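Local atomic coordinates of beta-fructofuranosidase, insoluble isoenzyme CWINV1 (Arabidopsis thaliana, PDB entry 2OXB), a protein that hydrolyses sucrose and 1-kestose, and less readily neokestose and levan, as a secreted cell-wall invertase of glycosyl hydrolase family 32. Residues 173-176 / 182-185; 148-151 / 157-160; 217-222 / 247-252. The protein carries 1 engineered substitution. All blocks are in the same frame, centred on the assembly; numbering follows the deposited sequence.

In the fold
All three contacts lie in the catalytic five-bladed beta-propeller expected of family 32. Interactions 1 and 2, with centres about 9 Å apart, share one sheet: strand 157-165 pairs with strand 168-176, with S176 N 2.7 Å from W157 O in a probable hydrogen bond. Interaction 3, its centre about 12 Å from that of interaction 2, is tied to it by a salt bridge, R158 NH1 to D252 OD1 at 3.0 Å, and a probable bond from L151 N to S217 OG. The side chains of I160 and substrate-binding D145 are about 9 Å apart, those of Y174 and R144 about 11 Å. Interaction 3 lies at the surface, away from the substrate-binding residues.

Interaction 1: 173-176 / 182-185; sequences TYTS and WEKS
S176 meets W182 where strands 173-176 and 182-184 run antiparallel, and this end of the contact is its tightly packed part. CB of S176 stands over the six-membered ring of W182, 3.3 Å from the ring centroid and 13° off its normal, so it is centred on the face. CG of W182 lies anti to the carbonyl carbon (chi1 -60°), which swings the indole back across the first strand beneath S176. The serine OG also lies over the indole, but its hydrogen bond goes to K181 O. V159 of the adjoining strand touches W182 as well.

On the same face of the sheet, Y174 meets K184. The lysine backbone and the root of its side chain cover one face of the phenol: K184 CA is 3.8 Å from the ring centroid, and K184 CB is 3.4 Å from Y174 CE2. The edge of the phenol is directed at the W182 carbonyl group.

T175 and E183 form the hydrogen-bonded pair between these two. E183 N donates to T175 O at 2.6 Å, nearly in line with the carbonyl, whereas the return bond from T175 N to E183 O is weak. S185 N adds a bond to T173 O at 2.9 Å.

The looser side begins beyond these roots. T175 OG1 lies beside E183 CB at 3.5 Å, but the glutamate chain then bends and carries its carboxylate away from the first strand to an exposed position. The K184 chain likewise leaves the phenol, and NZ makes a weak bond to S185 O.

Alternating side chains and reciprocal backbone bonds between two strands linked by five residues identify an antiparallel beta hairpin, probably the outer two strands of a blade of the family's five-bladed propeller.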
ATOM      1  N   THR A 173     -21.413 -10.633   0.075  1.00 28.95           N
ATOM      2  CA  THR A 173     -21.152 -11.229  -1.220  1.00 29.13           C
ATOM      3  C   THR A 173     -22.409 -11.439  -2.049  1.00 30.20           C
ATOM      4  O   THR A 173     -23.499 -11.627  -1.517  1.00 31.24           O
ATOM      5  CB  THR A 173     -20.402 -12.561  -1.060  1.00 29.21           C
ATOM      6  OG1 THR A 173     -20.464 -13.294  -2.285  1.00 30.52           O
ATOM      7  CG2 THR A 173     -20.991 -13.375   0.069  1.00 28.41           C
ATOM      8  N   TYR A 174     -22.249 -11.371  -3.363  1.00 30.72           N
ATOM      9  CA  TYR A 174     -23.356 -11.563  -4.289  1.00 30.05           C
ATOM     10  C   TYR A 174     -22.930 -12.582  -5.325  1.00 31.01           C
ATOM     11  O   TYR A 174     -21.924 -12.390  -6.003  1.00 30.91           O
ATOM     12  CB  TYR A 174     -23.704 -10.272  -5.040  1.00 28.51           C
ATOM     13  CG  TYR A 174     -24.658  -9.328  -4.356  1.00 25.14           C
ATOM     14  CD1 TYR A 174     -24.233  -8.522  -3.305  1.00 25.32           C
ATOM     15  CD2 TYR A 174     -25.981  -9.217  -4.788  1.00 23.79           C
ATOM     16  CE1 TYR A 174     -25.094  -7.621  -2.692  1.00 25.83           C
ATOM     17  CE2 TYR A 174     -26.861  -8.325  -4.184  1.00 25.83           C
ATOM     18  CZ  TYR A 174     -26.410  -7.526  -3.130  1.00 26.87           C
ATOM     19  OH  TYR A 174     -27.268  -6.642  -2.500  1.00 28.02           O
ATOM     20  N   THR A 175     -23.684 -13.666  -5.446  1.00 32.65           N
ATOM     21  CA  THR A 175     -23.372 -14.670  -6.448  1.00 33.42           C
ATOM     22  C   THR A 175     -24.055 -14.184  -7.719  1.00 34.24           C
ATOM     23  O   THR A 175     -25.109 -13.549  -7.659  1.00 34.44           O
ATOM     24  CB  THR A 175     -23.922 -16.074  -6.060  1.00 33.81           C
ATOM     25  OG1 THR A 175     -25.329 -15.995  -5.787  1.00 34.19           O
ATOM     26  CG2 THR A 175     -23.199 -16.603  -4.828  1.00 33.99           C
ATOM     27  N   SER A 176     -23.451 -14.460  -8.868  1.00 36.05           N
ATOM     28  CA  SER A 176     -24.032 -14.038 -10.138  1.00 36.86           C
ATOM     29  C   SER A 176     -24.198 -15.210 -11.079  1.00 36.95           C
ATOM     30  O   SER A 176     -23.305 -16.039 -11.229  1.00 37.61           O
ATOM     31  CB  SER A 176     -23.161 -12.970 -10.811  1.00 39.04           C
ATOM     32  OG  SER A 176     -23.765 -12.473 -11.989  1.00 38.48           O
ATOM     33  N   TRP A 182     -27.444 -10.720 -10.106  1.00 45.68           N
ATOM     34  CA  TRP A 182     -26.666 -10.979  -8.911  1.00 46.18           C
ATOM     35  C   TRP A 182     -27.543 -11.227  -7.690  1.00 47.86           C
ATOM     36  O   TRP A 182     -28.320 -10.367  -7.261  1.00 47.69           O
ATOM     37  CB  TRP A 182     -25.688  -9.833  -8.652  1.00 44.78           C
ATOM     38  CG  TRP A 182     -24.714  -9.610  -9.773  1.00 43.94           C
ATOM     39  CD1 TRP A 182     -24.993  -9.098 -10.999  1.00 44.38           C
ATOM     40  CD2 TRP A 182     -23.306  -9.885  -9.768  1.00 43.67           C
ATOM     41  NE1 TRP A 182     -23.853  -9.033 -11.761  1.00 44.00           N
ATOM     42  CE2 TRP A 182     -22.802  -9.512 -11.029  1.00 44.09           C
ATOM     43  CE3 TRP A 182     -22.424 -10.413  -8.821  1.00 44.34           C
ATOM     44  CZ2 TRP A 182     -21.452  -9.646 -11.370  1.00 44.31           C
ATOM     45  CZ3 TRP A 182     -21.079 -10.547  -9.161  1.00 44.35           C
ATOM     46  CH2 TRP A 182     -20.608 -10.165 -10.425  1.00 44.41           C
ATOM     47  N   GLU A 183     -27.411 -12.435  -7.153  1.00 49.02           N
ATOM     48  CA  GLU A 183     -28.158 -12.858  -5.983  1.00 50.04           C
ATOM     49  C   GLU A 183     -27.362 -12.469  -4.743  1.00 49.64           C
ATOM     50  O   GLU A 183     -26.147 -12.679  -4.677  1.00 48.78           O
ATOM     51  CB  GLU A 183     -28.382 -14.379  -6.019  1.00 51.67           C
ATOM     52  CG  GLU A 183     -29.204 -14.930  -4.849  1.00 53.10           C
ATOM     53  CD  GLU A 183     -30.702 -14.659  -4.973  1.00 53.89           C
ATOM     54  OE1 GLU A 183     -31.356 -14.503  -3.918  1.00 53.11           O
ATOM     55  OE2 GLU A 183     -31.225 -14.622  -6.112  1.00 53.65           O
ATOM     56  N   LYS A 184     -28.060 -11.889  -3.771  1.00 49.34           N
ATOM     57  CA  LYS A 184     -27.449 -11.454  -2.520  1.00 48.78           C
ATOM     58  C   LYS A 184     -27.263 -12.646  -1.587  1.00 47.96           C
ATOM     59  O   LYS A 184     -28.224 -13.160  -1.015  1.00 48.48           O
ATOM     60  CB  LYS A 184     -28.333 -10.387  -1.860  1.00 48.84           C
ATOM     61  CG  LYS A 184     -27.757  -9.745  -0.608  1.00 49.25           C
ATOM     62  CD  LYS A 184     -27.966 -10.605   0.632  1.00 50.99           C
ATOM     63  CE  LYS A 184     -27.425  -9.910   1.868  1.00 50.72           C
ATOM     64  NZ  LYS A 184     -27.650 -10.710   3.098  1.00 53.14           N
ATOM     65  N   SER A 185     -26.017 -13.080  -1.447  1.00 46.30           N
ATOM     66  CA  SER A 185     -25.676 -14.206  -0.595  1.00 44.61           C
ATOM     67  C   SER A 185     -26.014 -13.893   0.872  1.00 44.64           C
ATOM     68  O   SER A 185     -25.564 -12.879   1.417  1.00 44.48           O
ATOM     69  CB  SER A 185     -24.188 -14.517  -0.748  1.00 43.80           C
ATOM     70  OG  SER A 185     -23.909 -15.885  -0.499  1.00 43.26           O
TER

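Interaction 2: 148-151 / 157-160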
ATOM      1  N   THR A 148     -12.815  -7.336  -7.175  1.00 16.54           N
ATOM      2  CA  THR A 148     -12.763  -8.004  -8.453  1.00 15.32           C
ATOM      3  C   THR A 148     -13.620  -9.247  -8.236  1.00 15.83           C
ATOM      4  O   THR A 148     -13.787  -9.717  -7.100  1.00 12.89           O
ATOM      5  CB  THR A 148     -11.319  -8.434  -8.797  1.00 17.14           C
ATOM      6  OG1 THR A 148     -10.510  -7.275  -9.024  1.00 14.08           O
ATOM      7  CG2 THR A 148     -11.294  -9.326 -10.028  1.00 13.96           C
ATOM      8  N   ALA A 149     -14.143  -9.787  -9.328  1.00 17.20           N
ATOM      9  CA  ALA A 149     -15.001 -10.959  -9.265  1.00 19.34           C
ATOM     10  C   ALA A 149     -14.294 -12.246  -9.686  1.00 21.31           C
ATOM     11  O   ALA A 149     -13.548 -12.275 -10.670  1.00 22.04           O
ATOM     12  CB  ALA A 149     -16.242 -10.727 -10.124  1.00 17.78           C
ATOM     13  N   TRP A 150     -14.553 -13.306  -8.922  1.00 22.97           N
ATOM     14  CA  TRP A 150     -13.980 -14.625  -9.150  1.00 24.23           C
ATOM     15  C   TRP A 150     -15.088 -15.663  -9.325  1.00 27.63           C
ATOM     16  O   TRP A 150     -16.031 -15.735  -8.528  1.00 28.04           O
ATOM     17  CB  TRP A 150     -13.097 -15.007  -7.970  1.00 21.37           C
ATOM     18  CG  TRP A 150     -13.846 -15.116  -6.669  1.00 22.58           C
ATOM     19  CD1 TRP A 150     -14.334 -16.261  -6.091  1.00 20.43           C
ATOM     20  CD2 TRP A 150     -14.161 -14.044  -5.764  1.00 20.64           C
ATOM     21  NE1 TRP A 150     -14.919 -15.966  -4.887  1.00 19.76           N
ATOM     22  CE2 TRP A 150     -14.828 -14.616  -4.659  1.00 20.70           C
ATOM     23  CE3 TRP A 150     -13.940 -12.659  -5.779  1.00 19.23           C
ATOM     24  CZ2 TRP A 150     -15.277 -13.849  -3.576  1.00 21.69           C
ATOM     25  CZ3 TRP A 150     -14.383 -11.895  -4.707  1.00 19.76           C
ATOM     26  CH2 TRP A 150     -15.045 -12.489  -3.619  1.00 21.96           C
ATOM     27  N   LEU A 151     -14.947 -16.461 -10.378  1.00 31.09           N
ATOM     28  CA  LEU A 151     -15.892 -17.511 -10.753  1.00 34.50           C
ATOM     29  C   LEU A 151     -16.263 -18.472  -9.623  1.00 36.56           C
ATOM     30  O   LEU A 151     -17.048 -18.139  -8.735  1.00 36.83           O
ATOM     31  CB  LEU A 151     -15.307 -18.311 -11.919  1.00 36.62           C
ATOM     32  CG  LEU A 151     -16.238 -19.293 -12.637  1.00 40.16           C
ATOM     33  CD1 LEU A 151     -17.338 -18.506 -13.363  1.00 38.04           C
ATOM     34  CD2 LEU A 151     -15.426 -20.135 -13.628  1.00 41.35           C
ATOM     35  N   TRP A 157     -20.507 -16.625 -10.332  1.00 34.65           N
ATOM     36  CA  TRP A 157     -19.504 -15.593 -10.116  1.00 35.49           C
ATOM     37  C   TRP A 157     -19.677 -15.030  -8.711  1.00 34.59           C
ATOM     38  O   TRP A 157     -20.794 -14.789  -8.263  1.00 33.18           O
ATOM     39  CB  TRP A 157     -19.638 -14.471 -11.154  1.00 36.49           C
ATOM     40  CG  TRP A 157     -19.050 -14.812 -12.491  1.00 37.54           C
ATOM     41  CD1 TRP A 157     -19.687 -15.401 -13.556  1.00 37.53           C
ATOM     42  CD2 TRP A 157     -17.691 -14.624 -12.892  1.00 38.20           C
ATOM     43  NE1 TRP A 157     -18.802 -15.589 -14.590  1.00 37.67           N
ATOM     44  CE2 TRP A 157     -17.571 -15.123 -14.211  1.00 38.42           C
ATOM     45  CE3 TRP A 157     -16.558 -14.084 -12.262  1.00 39.09           C
ATOM     46  CZ2 TRP A 157     -16.359 -15.096 -14.915  1.00 39.14           C
ATOM     47  CZ3 TRP A 157     -15.351 -14.058 -12.960  1.00 38.83           C
ATOM     48  CH2 TRP A 157     -15.264 -14.564 -14.277  1.00 39.03           C
ATOM     49  N   ARG A 158     -18.567 -14.830  -8.011  1.00 35.26           N
ATOM     50  CA  ARG A 158     -18.638 -14.301  -6.657  1.00 35.32           C
ATOM     51  C   ARG A 158     -17.856 -12.998  -6.536  1.00 34.89           C
ATOM     52  O   ARG A 158     -16.861 -12.790  -7.230  1.00 35.07           O
ATOM     53  CB  ARG A 158     -18.118 -15.344  -5.645  1.00 36.17           C
ATOM     54  CG  ARG A 158     -18.996 -16.613  -5.516  1.00 36.73           C
ATOM     55  CD  ARG A 158     -18.181 -17.884  -5.738  1.00 38.19           C
ATOM     56  NE  ARG A 158     -18.981 -19.115  -5.787  1.00 39.68           N
ATOM     57  CZ  ARG A 158     -19.444 -19.773  -4.722  1.00 39.09           C
ATOM     58  NH1 ARG A 158     -19.198 -19.329  -3.497  1.00 37.93           N
ATOM     59  NH2 ARG A 158     -20.147 -20.889  -4.885  1.00 37.56           N
ATOM     60  N   VAL A 159     -18.350 -12.110  -5.677  1.00 33.17           N
ATOM     61  CA  VAL A 159     -17.717 -10.821  -5.408  1.00 30.55           C
ATOM     62  C   VAL A 159     -18.183 -10.378  -4.024  1.00 30.90           C
ATOM     63  O   VAL A 159     -19.188 -10.876  -3.516  1.00 32.29           O
ATOM     64  CB  VAL A 159     -18.108  -9.739  -6.446  1.00 29.07           C
ATOM     65  CG1 VAL A 159     -19.544  -9.274  -6.235  1.00 27.36           C
ATOM     66  CG2 VAL A 159     -17.153  -8.563  -6.340  1.00 27.86           C
ATOM     67  N   ILE A 160     -17.449  -9.465  -3.400  1.00 29.36           N
ATOM     68  CA  ILE A 160     -17.829  -8.995  -2.078  1.00 28.46           C
ATOM     69  C   ILE A 160     -17.826  -7.475  -2.004  1.00 29.82           C
ATOM     70  O   ILE A 160     -17.088  -6.796  -2.726  1.00 31.33           O
ATOM     71  CB  ILE A 160     -16.885  -9.541  -1.008  1.00 28.28           C
ATOM     72  CG1 ILE A 160     -15.442  -9.227  -1.392  1.00 23.78           C
ATOM     73  CG2 ILE A 160     -17.115 -11.050  -0.825  1.00 27.95           C
ATOM     74  CD1 ILE A 160     -14.437  -9.584  -0.333  1.00 22.20           C
TER
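W157 receives L151 on one face of its indole: the leucine CD1 sits 3.6 Å from the centroid of the five-membered ring, 19° off the normal. The edge of the same indole faces the backbone of the first segment, with W157 CZ3 3.4 Å from A149 O.

At R158 the backbones pair in a single antiparallel bridge. W150 N donates to R158 O at 2.9 Å, and R158 N donates to W150 O at 2.7 Å; the latter donor stands 36° out of the carbonyl plane, while the former approaches nearly end-on. W150 CG occupies the position between its backbone N and carbonyl carbon (chi1 63°), folding the indole back over strand 157-160. One indole face therefore covers the R158 peptide, and R158 CB lies 3.7 Å from the centroid of the five-membered ring. The arginine chain crosses the indole at about a right angle; farther out, R158 CD approaches L151 O, and NH1 reaches a salt bridge with D252.

V159 continues this cover, its CA lying 3.6 Å from W150 CZ3, while its CG2 packs against T148 O. I160 finishes the contact at the indole edge, CG2 being 3.8 Å from W150 CH2. A serine in place of W150 would probably uncover the R158 peptide and open a gap beside I160 CG2, where the indole edge had packed.

The chemistry implies a division of labour: buried amides pair with each other, the W157 face takes up the leucine methyl, the W150 face takes both the R158 peptide and its CB, and the arginine charge is probably balanced largely by the D252 carboxylate, outside this bridge.

Interaction 3: 217-222 / 247-252; sequences SSFGEP and YDRVKD
Two connecting loops of a propeller blade meet here: an Asx turn at the end of strand 240-248 presents R249 to F219, which belongs to the loop between strands 201-207 and 226-234. The evidence points to a slight surface contact. Only 94 Å² is buried in total, and the nearest pair of CA atoms, those of F219 and R249, are 8.9 Å apart.

The guanidinium does the touching. R249 NH2 lies 3.1 Å from F219 CB, and R249 NE lies 3.5 Å from that same carbon, so the arginine meets the root of the phenylalanine side chain. A bend at chi3 (109°) sets the guanidinium with NE and NH2 both beside F219 CB. Its edge is directed towards the backbone of the other loop, yet S218 O remains 4.2 Å from R249 NH2, and no hydrogen bond crosses between the segments. The F219 ring leads away from the arginine, and its side chain touches Q153.

Within its own segment R249 has an aromatic neighbour. Y247 brings CD2 over the centre of one guanidinium face, 3.8 Å above the plane, while R249 CZ lies in the plane of the phenol at its edge; the phenol thus stands edge-on to the guanidinium. Just before the turn, Y247 OH makes a weak hydrogen bond with NH1 of R158, which links this residue to strand 157-165.

The Asx turn is defined by one bond: V250 N donates to D248 OD2 at 2.9 Å, approaching from 59° out of the carboxylate plane.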
ATOM      1  N   SER A 217      -9.224 -16.608 -10.062  1.00 37.54           N
ATOM      2  CA  SER A 217     -10.236 -17.652 -10.004  1.00 37.65           C
ATOM      3  C   SER A 217      -9.714 -19.084  -9.817  1.00 39.44           C
ATOM      4  O   SER A 217     -10.444 -20.052 -10.047  1.00 39.48           O
ATOM      5  CB  SER A 217     -11.130 -17.559 -11.250  1.00 35.16           C
ATOM      6  OG  SER A 217     -11.831 -16.325 -11.275  1.00 29.34           O
ATOM      7  N   SER A 218      -8.463 -19.213  -9.378  1.00 41.25           N
ATOM      8  CA  SER A 218      -7.845 -20.526  -9.150  1.00 43.07           C
ATOM      9  C   SER A 218      -8.492 -21.272  -7.973  1.00 43.83           C
ATOM     10  O   SER A 218      -8.578 -20.738  -6.865  1.00 42.86           O
ATOM     11  CB  SER A 218      -6.346 -20.364  -8.865  1.00 43.83           C
ATOM     12  OG  SER A 218      -5.710 -19.580  -9.850  1.00 45.48           O
ATOM     13  N   PHE A 219      -8.921 -22.514  -8.203  1.00 44.53           N
ATOM     14  CA  PHE A 219      -9.563 -23.297  -7.145  1.00 45.26           C
ATOM     15  C   PHE A 219      -9.006 -24.713  -6.976  1.00 46.85           C
ATOM     16  O   PHE A 219      -8.623 -25.362  -7.951  1.00 46.53           O
ATOM     17  CB  PHE A 219     -11.071 -23.362  -7.401  1.00 42.65           C
ATOM     18  CG  PHE A 219     -11.419 -23.873  -8.755  1.00 40.30           C
ATOM     19  CD1 PHE A 219     -11.515 -25.242  -8.992  1.00 40.75           C
ATOM     20  CD2 PHE A 219     -11.574 -22.991  -9.818  1.00 38.12           C
ATOM     21  CE1 PHE A 219     -11.755 -25.729 -10.270  1.00 38.24           C
ATOM     22  CE2 PHE A 219     -11.813 -23.464 -11.099  1.00 38.02           C
ATOM     23  CZ  PHE A 219     -11.903 -24.840 -11.327  1.00 37.89           C
ATOM     24  N   GLY A 220      -8.970 -25.167  -5.724  1.00 47.33           N
ATOM     25  CA  GLY A 220      -8.473 -26.491  -5.380  1.00 48.02           C
ATOM     26  C   GLY A 220      -7.695 -27.311  -6.406  1.00 48.70           C
ATOM     27  O   GLY A 220      -8.263 -28.191  -7.061  1.00 48.80           O
ATOM     28  N   GLU A 221      -6.397 -27.041  -6.547  1.00 48.22           N
ATOM     29  CA  GLU A 221      -5.551 -27.793  -7.482  1.00 48.06           C
ATOM     30  C   GLU A 221      -4.740 -28.842  -6.687  1.00 49.41           C
ATOM     31  O   GLU A 221      -4.146 -28.519  -5.654  1.00 50.91           O
ATOM     32  CB  GLU A 221      -4.599 -26.844  -8.240  1.00 46.37           C
ATOM     33  CG  GLU A 221      -5.283 -25.735  -9.061  1.00 43.23           C
ATOM     34  CD  GLU A 221      -5.513 -24.457  -8.266  1.00 42.83           C
ATOM     35  OE1 GLU A 221      -6.532 -23.777  -8.500  1.00 41.40           O
ATOM     36  OE2 GLU A 221      -4.669 -24.121  -7.414  1.00 41.82           O
ATOM     37  N   PRO A 222      -4.719 -30.110  -7.154  1.00 49.48           N
ATOM     38  CA  PRO A 222      -3.998 -31.224  -6.511  1.00 48.47           C
ATOM     39  C   PRO A 222      -2.472 -31.145  -6.550  1.00 47.19           C
ATOM     40  O   PRO A 222      -1.780 -31.811  -5.777  1.00 47.41           O
ATOM     41  CB  PRO A 222      -4.529 -32.450  -7.251  1.00 49.41           C
ATOM     42  CG  PRO A 222      -4.800 -31.912  -8.624  1.00 51.31           C
ATOM     43  CD  PRO A 222      -5.461 -30.582  -8.338  1.00 50.15           C
ATOM     44  N   TYR A 247     -10.459 -21.105   2.021  1.00 36.06           N
ATOM     45  CA  TYR A 247     -11.750 -20.665   1.518  1.00 39.69           C
ATOM     46  C   TYR A 247     -12.687 -21.822   1.264  1.00 41.75           C
ATOM     47  O   TYR A 247     -12.712 -22.371   0.164  1.00 42.24           O
ATOM     48  CB  TYR A 247     -11.565 -19.867   0.228  1.00 40.24           C
ATOM     49  CG  TYR A 247     -12.848 -19.526  -0.499  1.00 40.30           C
ATOM     50  CD1 TYR A 247     -13.780 -18.641   0.045  1.00 41.21           C
ATOM     51  CD2 TYR A 247     -13.117 -20.077  -1.746  1.00 40.57           C
ATOM     52  CE1 TYR A 247     -14.953 -18.313  -0.652  1.00 39.54           C
ATOM     53  CE2 TYR A 247     -14.275 -19.766  -2.442  1.00 39.48           C
ATOM     54  CZ  TYR A 247     -15.186 -18.889  -1.904  1.00 39.64           C
ATOM     55  OH  TYR A 247     -16.320 -18.596  -2.638  1.00 37.45           O
ATOM     56  N   ASP A 248     -13.457 -22.202   2.276  1.00 43.58           N
ATOM     57  CA  ASP A 248     -14.385 -23.300   2.084  1.00 46.98           C
ATOM     58  C   ASP A 248     -15.399 -22.839   1.052  1.00 49.37           C
ATOM     59  O   ASP A 248     -16.245 -21.976   1.319  1.00 50.77           O
ATOM     60  CB  ASP A 248     -15.093 -23.671   3.388  1.00 47.71           C
ATOM     61  CG  ASP A 248     -15.976 -24.909   3.247  1.00 47.78           C
ATOM     62  OD1 ASP A 248     -16.595 -25.317   4.252  1.00 47.22           O
ATOM     63  OD2 ASP A 248     -16.053 -25.477   2.136  1.00 46.78           O
ATOM     64  N   ARG A 249     -15.291 -23.410  -0.140  1.00 50.32           N
ATOM     65  CA  ARG A 249     -16.178 -23.072  -1.237  1.00 51.68           C
ATOM     66  C   ARG A 249     -17.623 -23.420  -0.881  1.00 51.95           C
ATOM     67  O   ARG A 249     -18.560 -22.861  -1.447  1.00 51.08           O
ATOM     68  CB  ARG A 249     -15.729 -23.828  -2.484  1.00 53.39           C
ATOM     69  CG  ARG A 249     -14.234 -24.118  -2.477  1.00 55.20           C
ATOM     70  CD  ARG A 249     -13.722 -24.530  -3.842  1.00 57.11           C
ATOM     71  NE  ARG A 249     -12.895 -23.489  -4.458  1.00 57.55           N
ATOM     72  CZ  ARG A 249     -13.351 -22.317  -4.889  1.00 56.80           C
ATOM     73  NH1 ARG A 249     -14.639 -22.018  -4.777  1.00 57.41           N
ATOM     74  NH2 ARG A 249     -12.517 -21.448  -5.438  1.00 55.89           N
ATOM     75  N   VAL A 250     -17.799 -24.332   0.072  1.00 52.43           N
ATOM     76  CA  VAL A 250     -19.131 -24.744   0.500  1.00 53.86           C
ATOM     77  C   VAL A 250     -19.902 -23.574   1.108  1.00 54.00           C
ATOM     78  O   VAL A 250     -20.838 -23.062   0.493  1.00 54.74           O
ATOM     79  CB  VAL A 250     -19.058 -25.900   1.534  1.00 55.13           C
ATOM     80  CG1 VAL A 250     -20.465 -26.327   1.959  1.00 54.46           C
ATOM     81  CG2 VAL A 250     -18.307 -27.083   0.930  1.00 55.03           C
ATOM     82  N   LYS A 251     -19.510 -23.149   2.306  1.00 53.45           N
ATOM     83  CA  LYS A 251     -20.176 -22.031   2.978  1.00 53.06           C
ATOM     84  C   LYS A 251     -19.725 -20.664   2.453  1.00 52.67           C
ATOM     85  O   LYS A 251     -20.077 -19.626   3.020  1.00 51.88           O
ATOM     86  CB  LYS A 251     -19.945 -22.116   4.490  1.00 53.72           C
ATOM     87  CG  LYS A 251     -20.715 -23.250   5.166  1.00 54.40           C
ATOM     88  CD  LYS A 251     -20.075 -23.653   6.485  1.00 54.10           C
ATOM     89  CE  LYS A 251     -20.907 -24.701   7.207  1.00 55.13           C
ATOM     90  NZ  LYS A 251     -21.243 -25.865   6.339  1.00 55.27           N
ATOM     91  N   ASP A 252     -18.947 -20.678   1.371  1.00 52.24           N
ATOM     92  CA  ASP A 252     -18.456 -19.461   0.741  1.00 51.55           C
ATOM     93  C   ASP A 252     -17.898 -18.504   1.791  1.00 50.59           C
ATOM     94  O   ASP A 252     -18.027 -17.277   1.683  1.00 49.19           O
ATOM     95  CB  ASP A 252     -19.599 -18.786  -0.027  1.00 54.05           C
ATOM     96  CG  ASP A 252     -20.614 -19.791  -0.581  1.00 56.77           C
ATOM     97  OD1 ASP A 252     -20.199 -20.858  -1.091  1.00 58.73           O
ATOM     98  OD2 ASP A 252     -21.833 -19.511  -0.513  1.00 56.24           O
TER